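PDB 3O6U: FMN-binding domain-containing protein from Clostridium perfringens, which is of unknown function but probably binds flavin mononucleotide (FMN). Local coordinates for residues 2-8 against 24-30; 35-39 against 69-74; 83-87 against 98-103. The contacts are given in a common frame with arbitrary orientation. Numbering follows the deposited sequence.

Interaction 1 (2-8 against 24-30); sequences LKDGDYT and SIKVSDG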
ATOM      1  N   LEU A   2      -9.626  11.361 -12.266  1.00 44.52           N
ATOM      2  CA  LEU A   2      -8.357  10.662 -12.283  1.00 44.11           C
ATOM      3  C   LEU A   2      -7.745  10.600 -13.694  1.00 41.74           C
ATOM      4  O   LEU A   2      -8.345  10.052 -14.620  1.00 39.94           O
ATOM      5  CB  LEU A   2      -8.538   9.235 -11.724  1.00 41.13           C
ATOM      6  CG  LEU A   2      -8.242   8.987 -10.222  1.00 33.25           C
ATOM      7  CD1 LEU A   2      -8.635  10.171  -9.357  1.00 25.26           C
ATOM      8  CD2 LEU A   2      -8.950   7.713  -9.761  1.00 34.29           C
ATOM      9  N   LYS A   3      -6.582  11.220 -13.864  1.00 41.87           N
ATOM     10  CA  LYS A   3      -5.862  11.131 -15.135  1.00 36.57           C
ATOM     11  C   LYS A   3      -5.300   9.692 -15.253  1.00 35.06           C
ATOM     12  O   LYS A   3      -4.737   9.131 -14.300  1.00 36.15           O
ATOM     13  CB  LYS A   3      -4.675  12.104 -15.172  1.00 35.74           C
ATOM     14  CG  LYS A   3      -4.999  13.542 -14.809  1.00 39.08           C
ATOM     15  CD  LYS A   3      -5.896  14.197 -15.837  1.00 41.64           C
ATOM     16  CE  LYS A   3      -6.256  15.615 -15.426  1.00 56.18           C
ATOM     17  NZ  LYS A   3      -5.107  16.552 -15.604  1.00 61.04           N
ATOM     18  N   ASP A   4      -5.468   9.102 -16.423  1.00 36.39           N
ATOM     19  CA  ASP A   4      -4.965   7.763 -16.680  1.00 45.81           C
ATOM     20  C   ASP A   4      -3.439   7.722 -16.567  1.00 41.50           C
ATOM     21  O   ASP A   4      -2.753   8.729 -16.747  1.00 35.50           O
ATOM     22  CB  ASP A   4      -5.384   7.315 -18.089  1.00 49.52           C
ATOM     23  CG  ASP A   4      -6.853   6.952 -18.177  1.00 45.71           C
ATOM     24  OD1 ASP A   4      -7.625   7.253 -17.234  1.00 49.74           O
ATOM     25  OD2 ASP A   4      -7.236   6.357 -19.201  1.00 44.05           O
ATOM     26  N   GLY A   5      -2.917   6.549 -16.246  1.00 40.89           N
ATOM     27  CA  GLY A   5      -1.480   6.388 -16.165  1.00 35.34           C
ATOM     28  C   GLY A   5      -1.102   5.498 -15.013  1.00 32.59           C
ATOM     29  O   GLY A   5      -1.966   4.864 -14.401  1.00 31.88           O
ATOM     30  N   ASP A   6       0.193   5.438 -14.735  1.00 32.89           N
ATOM     31  CA  ASP A   6       0.690   4.663 -13.606  1.00 29.86           C
ATOM     32  C   ASP A   6       1.213   5.637 -12.556  1.00 25.49           C
ATOM     33  O   ASP A   6       1.912   6.585 -12.885  1.00 26.33           O
ATOM     34  CB  ASP A   6       1.818   3.708 -14.026  1.00 26.36           C
ATOM     35  CG  ASP A   6       1.331   2.592 -14.941  1.00 35.03           C
ATOM     36  OD1 ASP A   6       1.726   2.543 -16.122  1.00 37.02           O
ATOM     37  OD2 ASP A   6       0.538   1.750 -14.485  1.00 45.17           O
ATOM     38  N   TYR A   7       0.845   5.414 -11.297  1.00 17.74           N
ATOM     39  CA  TYR A   7       1.333   6.262 -10.215  1.00 19.02           C
ATOM     40  C   TYR A   7       1.856   5.379  -9.090  1.00 23.41           C
ATOM     41  O   TYR A   7       1.289   4.344  -8.757  1.00 19.77           O
ATOM     42  CB  TYR A   7       0.240   7.220  -9.716  1.00 17.11           C
ATOM     43  CG  TYR A   7      -0.452   7.952 -10.836  1.00 18.49           C
ATOM     44  CD1 TYR A   7      -0.067   9.225 -11.224  1.00 27.03           C
ATOM     45  CD2 TYR A   7      -1.479   7.340 -11.531  1.00 28.99           C
ATOM     46  CE1 TYR A   7      -0.704   9.866 -12.278  1.00 35.50           C
ATOM     47  CE2 TYR A   7      -2.112   7.961 -12.573  1.00 33.90           C
ATOM     48  CZ  TYR A   7      -1.727   9.221 -12.953  1.00 32.91           C
ATOM     49  OH  TYR A   7      -2.372   9.813 -14.013  1.00 41.11           O
ATOM     50  N   THR A   8       2.978   5.809  -8.539  1.00 24.94           N
ATOM     51  CA  THR A   8       3.654   5.099  -7.485  1.00 12.78           C
ATOM     52  C   THR A   8       4.007   6.042  -6.353  1.00 22.22           C
ATOM     53  O   THR A   8       4.516   7.148  -6.566  1.00 12.84           O
ATOM     54  CB  THR A   8       4.972   4.475  -8.013  1.00 27.60           C
ATOM     55  OG1 THR A   8       4.664   3.372  -8.872  1.00 35.73           O
ATOM     56  CG2 THR A   8       5.878   3.996  -6.850  1.00 18.47           C
ATOM     57  N   SER A  24       1.447   1.103  -5.807  1.00 20.22           N
ATOM     58  CA  SER A  24       1.342   1.457  -7.211  1.00 19.53           C
ATOM     59  C   SER A  24      -0.089   1.267  -7.671  1.00 29.67           C
ATOM     60  O   SER A  24      -0.787   0.361  -7.208  1.00 26.94           O
ATOM     61  CB  SER A  24       2.229   0.595  -8.114  1.00 23.02           C
ATOM     62  OG  SER A  24       3.529   1.129  -8.163  1.00 32.48           O
ATOM     63  N   ILE A  25      -0.527   2.151  -8.559  1.00 22.21           N
ATOM     64  CA  ILE A  25      -1.833   1.987  -9.144  1.00 29.69           C
ATOM     65  C   ILE A  25      -1.787   2.250 -10.644  1.00 34.82           C
ATOM     66  O   ILE A  25      -0.838   2.838 -11.181  1.00 35.18           O
ATOM     67  CB  ILE A  25      -2.941   2.909  -8.501  1.00 28.74           C
ATOM     68  CG1 ILE A  25      -2.581   4.394  -8.631  1.00 25.93           C
ATOM     69  CG2 ILE A  25      -3.167   2.506  -7.048  1.00 26.43           C
ATOM     70  CD1 ILE A  25      -3.778   5.307  -8.388  1.00 21.54           C
ATOM     71  N   LYS A  26      -2.788   1.721 -11.327  1.00 31.97           N
ATOM     72  CA  LYS A  26      -2.924   1.997 -12.741  1.00 31.20           C
ATOM     73  C   LYS A  26      -4.358   2.547 -12.862  1.00 27.26           C
ATOM     74  O   LYS A  26      -5.310   2.027 -12.271  1.00 28.44           O
ATOM     75  CB  LYS A  26      -2.694   0.745 -13.610  1.00 26.34           C
ATOM     76  CG  LYS A  26      -2.792   0.991 -15.120  1.00 38.93           C
ATOM     77  CD  LYS A  26      -2.559  -0.296 -15.944  1.00 38.39           C
ATOM     78  CE  LYS A  26      -1.115  -0.782 -15.877  1.00 39.50           C
ATOM     79  NZ  LYS A  26      -0.157   0.155 -16.532  1.00 41.22           N
ATOM     80  N   VAL A  27      -4.479   3.650 -13.587  1.00 22.64           N
ATOM     81  CA  VAL A  27      -5.765   4.295 -13.784  1.00 26.46           C
ATOM     82  C   VAL A  27      -6.068   4.250 -15.275  1.00 23.54           C
ATOM     83  O   VAL A  27      -5.269   4.698 -16.098  1.00 34.81           O
ATOM     84  CB  VAL A  27      -5.735   5.785 -13.299  1.00 36.17           C
ATOM     85  CG1 VAL A  27      -7.109   6.414 -13.498  1.00 33.46           C
ATOM     86  CG2 VAL A  27      -5.293   5.881 -11.815  1.00 14.81           C
ATOM     87  N   SER A  28      -7.223   3.712 -15.625  1.00 30.82           N
ATOM     88  CA  SER A  28      -7.604   3.592 -17.028  1.00 24.92           C
ATOM     89  C   SER A  28      -9.037   4.007 -17.218  1.00 29.99           C
ATOM     90  O   SER A  28      -9.934   3.398 -16.648  1.00 35.50           O
ATOM     91  CB  SER A  28      -7.451   2.149 -17.507  1.00 31.07           C
ATOM     92  OG  SER A  28      -7.907   2.015 -18.845  1.00 44.56           O
ATOM     93  N   ASP A  29      -9.253   5.019 -18.047  1.00 38.65           N
ATOM     94  CA  ASP A  29     -10.593   5.531 -18.291  1.00 46.65           C
ATOM     95  C   ASP A  29     -11.083   6.072 -16.957  1.00 51.62           C
ATOM     96  O   ASP A  29     -12.221   5.817 -16.550  1.00 51.12           O
ATOM     97  CB  ASP A  29     -11.537   4.427 -18.778  1.00 61.35           C
ATOM     98  CG  ASP A  29     -12.651   4.962 -19.678  1.00 81.55           C
ATOM     99  OD1 ASP A  29     -12.331   5.595 -20.714  1.00 89.70           O
ATOM    100  OD2 ASP A  29     -13.840   4.741 -19.359  1.00 84.66           O
ATOM    101  N   GLY A  30     -10.182   6.795 -16.284  1.00 47.97           N
ATOM    102  CA  GLY A  30     -10.466   7.416 -15.000  1.00 41.02           C
ATOM    103  C   GLY A  30     -10.743   6.451 -13.867  1.00 37.44           C
ATOM    104  O   GLY A  30     -11.314   6.831 -12.843  1.00 37.37           O
TER
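The carboxylate of D6 forms a salt bridge with K26, OD2 to NZ at 2.7 Å, together with a weak hydrogen bond, K26 NZ to D6 OD1 at 3.1 Å. Near the chain terminus the carboxylate of D4 receives two backbone amides from the turn that follows the second strand: D29 N to D4 OD2 at 2.7 Å and G30 N to D4 OD1 at 2.8 Å, both nearly linear (172° and 173°). Both turn residues have positive phi (63° and 65°). From G5 onward the backbones pair as an antiparallel beta hairpin, strands 5-11 and 19-27, with short-segment axes 4.8 Å apart at 161°. G5 and V27 form one hydrogen-bonded pair (G5 N to V27 O 3.0 Å, V27 N to G5 O 2.9 Å), Y7 and I25 the next (Y7 N to I25 O 3.1 Å, I25 N to Y7 O 2.9 Å). At the non-hydrogen-bonded pair T8-S24, the hydroxyls meet, OG1 to OG at 2.6 Å. On the opposite face from D6 and K26, Y7 CE2 lies 3.9 Å from V27 CG2, and V105 of helix 92-111 packs on Y7 and I25. L2 CB packs on V27 CG1 at 3.6 Å.

Interaction 2 (35-39 against 69-74); sequences AKYNE and YEPQLE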
ATOM      1  N   ALA A  35      -3.851  -2.277  -8.540  1.00 30.94           N
ATOM      2  CA  ALA A  35      -3.327  -1.725  -7.302  1.00 26.09           C
ATOM      3  C   ALA A  35      -2.309  -2.715  -6.714  1.00 32.64           C
ATOM      4  O   ALA A  35      -2.644  -3.873  -6.463  1.00 31.19           O
ATOM      5  CB  ALA A  35      -4.453  -1.469  -6.321  1.00 12.96           C
ATOM      6  N   LYS A  36      -1.064  -2.258  -6.523  1.00 31.67           N
ATOM      7  CA  LYS A  36       0.005  -3.102  -5.959  1.00 28.74           C
ATOM      8  C   LYS A  36       0.618  -2.497  -4.701  1.00 21.62           C
ATOM      9  O   LYS A  36       1.244  -1.439  -4.737  1.00 24.41           O
ATOM     10  CB  LYS A  36       1.107  -3.379  -7.006  1.00 22.67           C
ATOM     11  CG  LYS A  36       2.177  -4.396  -6.540  1.00 40.38           C
ATOM     12  CD  LYS A  36       2.709  -5.265  -7.698  1.00 57.37           C
ATOM     13  CE  LYS A  36       4.250  -5.318  -7.783  1.00 59.77           C
ATOM     14  NZ  LYS A  36       4.943  -5.938  -6.604  1.00 59.78           N
ATOM     15  N   TYR A  37       0.427  -3.169  -3.575  1.00 22.74           N
ATOM     16  CA  TYR A  37       0.960  -2.652  -2.322  1.00 24.90           C
ATOM     17  C   TYR A  37       1.895  -3.633  -1.625  1.00 27.62           C
ATOM     18  O   TYR A  37       1.529  -4.772  -1.369  1.00 32.37           O
ATOM     19  CB  TYR A  37      -0.196  -2.267  -1.376  1.00 24.86           C
ATOM     20  CG  TYR A  37       0.230  -1.901   0.029  1.00 25.79           C
ATOM     21  CD1 TYR A  37       0.729  -0.634   0.320  1.00 24.96           C
ATOM     22  CD2 TYR A  37       0.134  -2.824   1.068  1.00 26.20           C
ATOM     23  CE1 TYR A  37       1.124  -0.293   1.616  1.00 27.08           C
ATOM     24  CE2 TYR A  37       0.529  -2.495   2.364  1.00 30.44           C
ATOM     25  CZ  TYR A  37       1.018  -1.228   2.632  1.00 31.08           C
ATOM     26  OH  TYR A  37       1.402  -0.890   3.909  1.00 23.40           O
ATOM     27  N   ASN A  38       3.096  -3.168  -1.308  1.00 25.02           N
ATOM     28  CA  ASN A  38       4.072  -3.990  -0.628  1.00 11.90           C
ATOM     29  C   ASN A  38       4.862  -3.316   0.473  1.00 20.13           C
ATOM     30  O   ASN A  38       5.380  -2.210   0.289  1.00 19.95           O
ATOM     31  CB  ASN A  38       5.126  -4.517  -1.614  1.00  9.75           C
ATOM     32  CG  ASN A  38       4.587  -5.544  -2.563  1.00 23.97           C
ATOM     33  OD1 ASN A  38       4.347  -6.690  -2.185  1.00 26.59           O
ATOM     34  ND2 ASN A  38       4.384  -5.143  -3.805  1.00 19.51           N
ATOM     35  N   GLU A  39       4.908  -3.982   1.628  1.00 20.19           N
ATOM     36  CA  GLU A  39       5.816  -3.576   2.696  1.00 19.76           C
ATOM     37  C   GLU A  39       7.084  -4.396   2.329  1.00 17.48           C
ATOM     38  O   GLU A  39       7.002  -5.510   1.815  1.00 24.50           O
ATOM     39  CB  GLU A  39       5.255  -3.916   4.060  1.00 20.00           C
ATOM     40  CG  GLU A  39       4.001  -3.061   4.332  1.00 23.51           C
ATOM     41  CD  GLU A  39       3.142  -3.578   5.473  1.00 33.19           C
ATOM     42  OE1 GLU A  39       3.509  -4.603   6.088  1.00 37.21           O
ATOM     43  OE2 GLU A  39       2.092  -2.955   5.759  1.00 30.54           O
ATOM     44  N   TYR A  69      -3.217  -9.561   4.300  1.00 29.69           N
ATOM     45  CA  TYR A  69      -3.721  -8.192   4.261  1.00 35.34           C
ATOM     46  C   TYR A  69      -3.350  -7.342   3.074  1.00 30.79           C
ATOM     47  O   TYR A  69      -4.175  -6.524   2.651  1.00 30.12           O
ATOM     48  CB  TYR A  69      -3.475  -7.411   5.598  1.00 21.12           C
ATOM     49  CG  TYR A  69      -2.051  -7.092   6.008  1.00 25.28           C
ATOM     50  CD1 TYR A  69      -1.248  -6.226   5.265  1.00 28.27           C
ATOM     51  CD2 TYR A  69      -1.520  -7.623   7.182  1.00 29.06           C
ATOM     52  CE1 TYR A  69       0.050  -5.919   5.688  1.00 19.81           C
ATOM     53  CE2 TYR A  69      -0.249  -7.323   7.594  1.00 25.75           C
ATOM     54  CZ  TYR A  69       0.529  -6.479   6.853  1.00 27.59           C
ATOM     55  OH  TYR A  69       1.813  -6.247   7.279  1.00 30.00           O
ATOM     56  N   GLU A  70      -2.175  -7.563   2.477  1.00 24.75           N
ATOM     57  CA  GLU A  70      -1.777  -6.706   1.363  1.00 22.55           C
ATOM     58  C   GLU A  70      -2.636  -6.906   0.152  1.00 30.58           C
ATOM     59  O   GLU A  70      -3.038  -5.941  -0.483  1.00 34.38           O
ATOM     60  CB  GLU A  70      -0.280  -6.860   1.025  1.00 15.06           C
ATOM     61  CG  GLU A  70       0.635  -6.390   2.153  1.00 18.94           C
ATOM     62  CD  GLU A  70       2.095  -6.514   1.800  1.00 23.62           C
ATOM     63  OE1 GLU A  70       2.401  -7.268   0.844  1.00 31.78           O
ATOM     64  OE2 GLU A  70       2.929  -5.874   2.474  1.00 26.57           O
ATOM     65  N   PRO A  71      -2.939  -8.168  -0.194  1.00 34.74           N
ATOM     66  CA  PRO A  71      -3.792  -8.321  -1.373  1.00 33.84           C
ATOM     67  C   PRO A  71      -5.210  -7.840  -1.047  1.00 30.37           C
ATOM     68  O   PRO A  71      -5.921  -7.377  -1.936  1.00 36.55           O
ATOM     69  CB  PRO A  71      -3.722  -9.812  -1.681  1.00 31.26           C
ATOM     70  CG  PRO A  71      -2.486 -10.300  -0.950  1.00 35.90           C
ATOM     71  CD  PRO A  71      -2.427  -9.460   0.283  1.00 33.33           C
ATOM     72  N   GLN A  72      -5.633  -7.934   0.212  1.00 32.46           N
ATOM     73  CA  GLN A  72      -6.961  -7.428   0.567  1.00 32.45           C
ATOM     74  C   GLN A  72      -7.046  -5.916   0.397  1.00 40.34           C
ATOM     75  O   GLN A  72      -8.006  -5.410  -0.200  1.00 43.30           O
ATOM     76  CB  GLN A  72      -7.340  -7.816   1.999  1.00 31.67           C
ATOM     77  CG  GLN A  72      -7.704  -9.291   2.077  1.00 49.46           C
ATOM     78  CD  GLN A  72      -8.053  -9.768   3.466  1.00 55.22           C
ATOM     79  OE1 GLN A  72      -8.612  -9.024   4.274  1.00 52.24           O
ATOM     80  NE2 GLN A  72      -7.749 -11.036   3.748  1.00 61.25           N
ATOM     81  N   LEU A  73      -6.032  -5.204   0.890  1.00 27.68           N
ATOM     82  CA  LEU A  73      -6.001  -3.750   0.799  1.00 25.31           C
ATOM     83  C   LEU A  73      -6.042  -3.313  -0.660  1.00 28.79           C
ATOM     84  O   LEU A  73      -6.741  -2.350  -1.023  1.00 22.92           O
ATOM     85  CB  LEU A  73      -4.749  -3.222   1.508  1.00 26.55           C
ATOM     86  CG  LEU A  73      -4.764  -3.503   3.015  1.00 23.15           C
ATOM     87  CD1 LEU A  73      -3.394  -3.323   3.603  1.00 28.65           C
ATOM     88  CD2 LEU A  73      -5.758  -2.583   3.693  1.00 24.77           C
ATOM     89  N   GLU A  74      -5.303  -4.032  -1.493  1.00 20.29           N
ATOM     90  CA  GLU A  74      -5.265  -3.745  -2.913  1.00 25.74           C
ATOM     91  C   GLU A  74      -6.665  -3.822  -3.514  1.00 38.11           C
ATOM     92  O   GLU A  74      -7.087  -2.913  -4.241  1.00 41.05           O
ATOM     93  CB  GLU A  74      -4.361  -4.754  -3.645  1.00 26.29           C
ATOM     94  CG  GLU A  74      -2.871  -4.652  -3.311  1.00 32.20           C
ATOM     95  CD  GLU A  74      -2.049  -5.723  -4.021  1.00 36.29           C
ATOM     96  OE1 GLU A  74      -2.647  -6.542  -4.745  1.00 46.86           O
ATOM     97  OE2 GLU A  74      -0.812  -5.753  -3.857  1.00 32.15           O
TER
HETATM   98  O   HOH W   1       5.005  -7.152   0.996  1.00 28.53           O
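A35 points its methyl at the helix, its CB 4.2 Å from E74 CB. The side chain of E74 then runs along the strand past K36 to the next amide, where Y37 N donates to E74 OE2 at 2.9 Å and 169°. The CA-to-CB bond of Y37 points sideways; E70 CG meets the ring at its edge, 3.8 Å from Y37 CD2, and L73 CD1 lies 4.2 Å from Y37 CE2. Here strand 32-41, outermost in the sheet within this chain, runs beneath helix 66-80, with short-segment axes 7.6 Å apart and 148° between their directions, an alpha/beta packing in which glutamates one helical turn apart, E70 and E74, accept alternate strand amides. R49 forms salt bridges with both E70 and E74, offsetting their charge in this buried setting. E39 N donates to E70 OE2 at 2.9 Å and 160°, and water 1 lies within hydrogen-bonding distance of both residues, 2.7 Å from E39 O and 2.6 Å from E70 OE1. The E39 carboxylate takes a short hydrogen bond from the Y69 hydroxyl, OH to OE1 at 2.6 Å, and another from Y37 OH to E39 OE2 at 2.9 Å; K48 adds a salt bridge to E39 OE1.

Interaction 3 (83-87 against 98-103); sequences SDIDV and FKKLAE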
ATOM      1  N   SER A  83      -9.434   6.227  -1.192  1.00 37.19           N
ATOM      2  CA  SER A  83      -8.552   5.847  -0.094  1.00 33.89           C
ATOM      3  C   SER A  83      -9.344   5.474   1.148  1.00 43.76           C
ATOM      4  O   SER A  83      -8.830   4.800   2.039  1.00 39.14           O
ATOM      5  CB  SER A  83      -7.631   7.017   0.263  1.00 51.21           C
ATOM      6  OG  SER A  83      -8.367   8.110   0.807  1.00 50.41           O
ATOM      7  N   ASP A  84     -10.599   5.909   1.202  1.00 55.48           N
ATOM      8  CA  ASP A  84     -11.429   5.664   2.369  1.00 62.90           C
ATOM      9  C   ASP A  84     -11.879   4.226   2.475  1.00 59.56           C
ATOM     10  O   ASP A  84     -13.021   3.905   2.152  1.00 69.21           O
ATOM     11  CB  ASP A  84     -12.650   6.603   2.372  1.00 76.33           C
ATOM     12  CG  ASP A  84     -13.656   6.266   3.478  1.00 93.95           C
ATOM     13  OD1 ASP A  84     -13.281   6.315   4.678  1.00 93.47           O
ATOM     14  OD2 ASP A  84     -14.823   5.950   3.139  1.00 98.37           O
ATOM     15  N   ILE A  85     -10.976   3.353   2.910  1.00 46.51           N
ATOM     16  CA  ILE A  85     -11.331   1.950   3.081  1.00 44.43           C
ATOM     17  C   ILE A  85     -11.427   1.626   4.570  1.00 42.59           C
ATOM     18  O   ILE A  85     -10.972   2.400   5.408  1.00 42.65           O
ATOM     19  CB  ILE A  85     -10.296   0.986   2.425  1.00 43.80           C
ATOM     20  CG1 ILE A  85      -8.880   1.309   2.901  1.00 52.01           C
ATOM     21  CG2 ILE A  85     -10.379   1.080   0.920  1.00 35.03           C
ATOM     22  CD1 ILE A  85      -8.013   0.071   3.110  1.00 45.97           C
ATOM     23  N   ASP A  86     -12.032   0.484   4.889  1.00 46.35           N
ATOM     24  CA  ASP A  86     -12.196   0.034   6.273  1.00 45.89           C
ATOM     25  C   ASP A  86     -10.895  -0.630   6.717  1.00 38.36           C
ATOM     26  O   ASP A  86     -10.305  -1.400   5.952  1.00 36.99           O
ATOM     27  CB  ASP A  86     -13.335  -0.989   6.375  1.00 49.84           C
ATOM     28  CG  ASP A  86     -14.552  -0.605   5.543  1.00 66.08           C
ATOM     29  OD1 ASP A  86     -15.019   0.556   5.646  1.00 67.16           O
ATOM     30  OD2 ASP A  86     -15.048  -1.472   4.785  1.00 68.82           O
ATOM     31  N   VAL A  87     -10.443  -0.364   7.937  1.00 34.05           N
ATOM     32  CA  VAL A  87      -9.200  -0.987   8.337  1.00 34.32           C
ATOM     33  C   VAL A  87      -9.423  -2.484   8.480  1.00 35.26           C
ATOM     34  O   VAL A  87     -10.555  -2.931   8.606  1.00 35.86           O
ATOM     35  CB  VAL A  87      -8.578  -0.315   9.626  1.00 40.17           C
ATOM     36  CG1 VAL A  87      -8.688   1.200   9.507  1.00 27.92           C
ATOM     37  CG2 VAL A  87      -9.205  -0.816  10.892  1.00 35.65           C
ATOM     38  N   PHE A  98      -1.368   2.104   4.622  1.00 28.69           N
ATOM     39  CA  PHE A  98      -1.919   1.960   3.263  1.00 23.39           C
ATOM     40  C   PHE A  98      -2.832   3.125   2.903  1.00 26.20           C
ATOM     41  O   PHE A  98      -2.731   3.671   1.796  1.00 28.93           O
ATOM     42  CB  PHE A  98      -2.725   0.655   3.123  1.00 24.10           C
ATOM     43  CG  PHE A  98      -3.346   0.435   1.735  1.00 23.55           C
ATOM     44  CD1 PHE A  98      -2.612  -0.136   0.697  1.00 21.00           C
ATOM     45  CD2 PHE A  98      -4.676   0.792   1.482  1.00 23.56           C
ATOM     46  CE1 PHE A  98      -3.191  -0.359  -0.561  1.00 20.19           C
ATOM     47  CE2 PHE A  98      -5.252   0.575   0.235  1.00 31.12           C
ATOM     48  CZ  PHE A  98      -4.507   0.002  -0.792  1.00 21.07           C
ATOM     49  N   LYS A  99      -3.719   3.500   3.826  1.00 30.19           N
ATOM     50  CA  LYS A  99      -4.649   4.593   3.573  1.00 32.72           C
ATOM     51  C   LYS A  99      -3.936   5.901   3.268  1.00 27.78           C
ATOM     52  O   LYS A  99      -4.332   6.597   2.337  1.00 26.82           O
ATOM     53  CB  LYS A  99      -5.653   4.747   4.739  1.00 35.69           C
ATOM     54  CG  LYS A  99      -6.631   3.551   4.823  1.00 49.29           C
ATOM     55  CD  LYS A  99      -7.590   3.600   6.016  1.00 50.00           C
ATOM     56  CE  LYS A  99      -8.564   4.762   5.905  1.00 54.72           C
ATOM     57  NZ  LYS A  99      -9.776   4.576   6.747  1.00 60.47           N
ATOM     58  N   LYS A 100      -2.866   6.226   3.999  1.00 25.51           N
ATOM     59  CA  LYS A 100      -2.136   7.478   3.725  1.00 34.31           C
ATOM     60  C   LYS A 100      -1.508   7.493   2.315  1.00 33.19           C
ATOM     61  O   LYS A 100      -1.609   8.490   1.595  1.00 29.84           O
ATOM     62  CB  LYS A 100      -1.072   7.743   4.800  1.00 37.01           C
ATOM     63  CG  LYS A 100      -1.658   8.104   6.185  1.00 52.65           C
ATOM     64  CD  LYS A 100      -0.557   8.396   7.210  1.00 62.65           C
ATOM     65  CE  LYS A 100      -1.110   8.709   8.612  1.00 64.46           C
ATOM     66  NZ  LYS A 100      -1.099   7.525   9.530  1.00 66.45           N
ATOM     67  N   LEU A 101      -0.882   6.381   1.926  1.00 26.64           N
ATOM     68  CA  LEU A 101      -0.291   6.227   0.590  1.00 20.26           C
ATOM     69  C   LEU A 101      -1.397   6.321  -0.489  1.00 21.99           C
ATOM     70  O   LEU A 101      -1.201   6.965  -1.526  1.00 22.25           O
ATOM     71  CB  LEU A 101       0.466   4.891   0.501  1.00 19.71           C
ATOM     72  CG  LEU A 101       1.732   4.785   1.369  1.00 22.74           C
ATOM     73  CD1 LEU A 101       2.363   3.407   1.256  1.00 28.39           C
ATOM     74  CD2 LEU A 101       2.707   5.843   0.945  1.00 23.17           C
ATOM     75  N   ALA A 102      -2.547   5.689  -0.268  1.00 18.95           N
ATOM     76  CA  ALA A 102      -3.660   5.831  -1.216  1.00 24.94           C
ATOM     77  C   ALA A 102      -4.113   7.309  -1.349  1.00 30.98           C
ATOM     78  O   ALA A 102      -4.345   7.777  -2.469  1.00 32.28           O
ATOM     79  CB  ALA A 102      -4.839   4.966  -0.789  1.00 15.18           C
ATOM     80  N   GLU A 103      -4.239   8.045  -0.239  1.00 27.73           N
ATOM     81  CA  GLU A 103      -4.637   9.449  -0.339  1.00 33.75           C
ATOM     82  C   GLU A 103      -3.632  10.194  -1.219  1.00 29.40           C
ATOM     83  O   GLU A 103      -4.026  10.907  -2.142  1.00 28.65           O
ATOM     84  CB  GLU A 103      -4.713  10.113   1.054  1.00 41.86           C
ATOM     85  CG  GLU A 103      -5.691   9.403   1.998  1.00 63.31           C
ATOM     86  CD  GLU A 103      -5.642   9.894   3.447  1.00 76.61           C
ATOM     87  OE1 GLU A 103      -5.170  11.029   3.696  1.00 72.04           O
ATOM     88  OE2 GLU A 103      -6.103   9.136   4.337  1.00 78.08           O
TER
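F98 opens the helical segment with its ring extended to the apolar end of I85, whose CD1 is 3.8 Å from F98 CD2. This buried meeting also involves helix 66-80, since L73 touches both residues, and the F98 ring stacks edge-to-face with Y37 of the sheet. K99, the residue with the largest covered area here (89 Å²), comes next. Its CA-to-CB bond points sideways, but the chain bends at chi3 (66°, p) and brings the ammonium to the loop backbone, where K99 NZ donates to I85 O at 2.8 Å. Its aliphatic part packs as well, with K99 CG 3.7 Å from I85 CG1; K99 CD is a looser 4.4 Å from V87 CG1. The carboxylate of D84 is near but beyond salt-bridge range, OD1 to K99 NZ being 4.4 Å. One turn after F98, A102 faces the loop and forms the nearest CA pair, A102 CA to S83 CA 5.0 Å; the CB atoms of A102 and S83 touch at 3.6 Å. At E103 the side chain passes over the S83 hydroxyl, CG to OG at 3.2 Å. D84 is the centre of an inverse gamma turn, closed by a weak hydrogen bond from I85 N to S83 O at 2.7 Å. The arrangement is that of an irregular helix-to-helix connection, running from helix 66-80 to helix 92-111 and folding back on the second helix.

Overall arrangement
The three contacts follow one another along the chain. Interactions 1 and 2 have centres about 16 Å apart and share the sheet, strands 19-27 and 32-41 being neighbours joined where S24 O lies 2.7 Å from K36 N, a probable hydrogen bond. Interactions 2 and 3, about 11 Å apart between centres, meet where helices 66-80 and 92-111 pack on each other and on strand 32-41, with L73 CD2 3.5 Å from I85 CD1 and Y37 CD1 3.4 Å from F98 CD1. Interactions 1 and 3 do not touch (nearest atoms about 6 Å apart). Interaction 2, whose centre is about 5 Å from that of the chain, thus connects hairpin and helical layer in one alpha/beta domain.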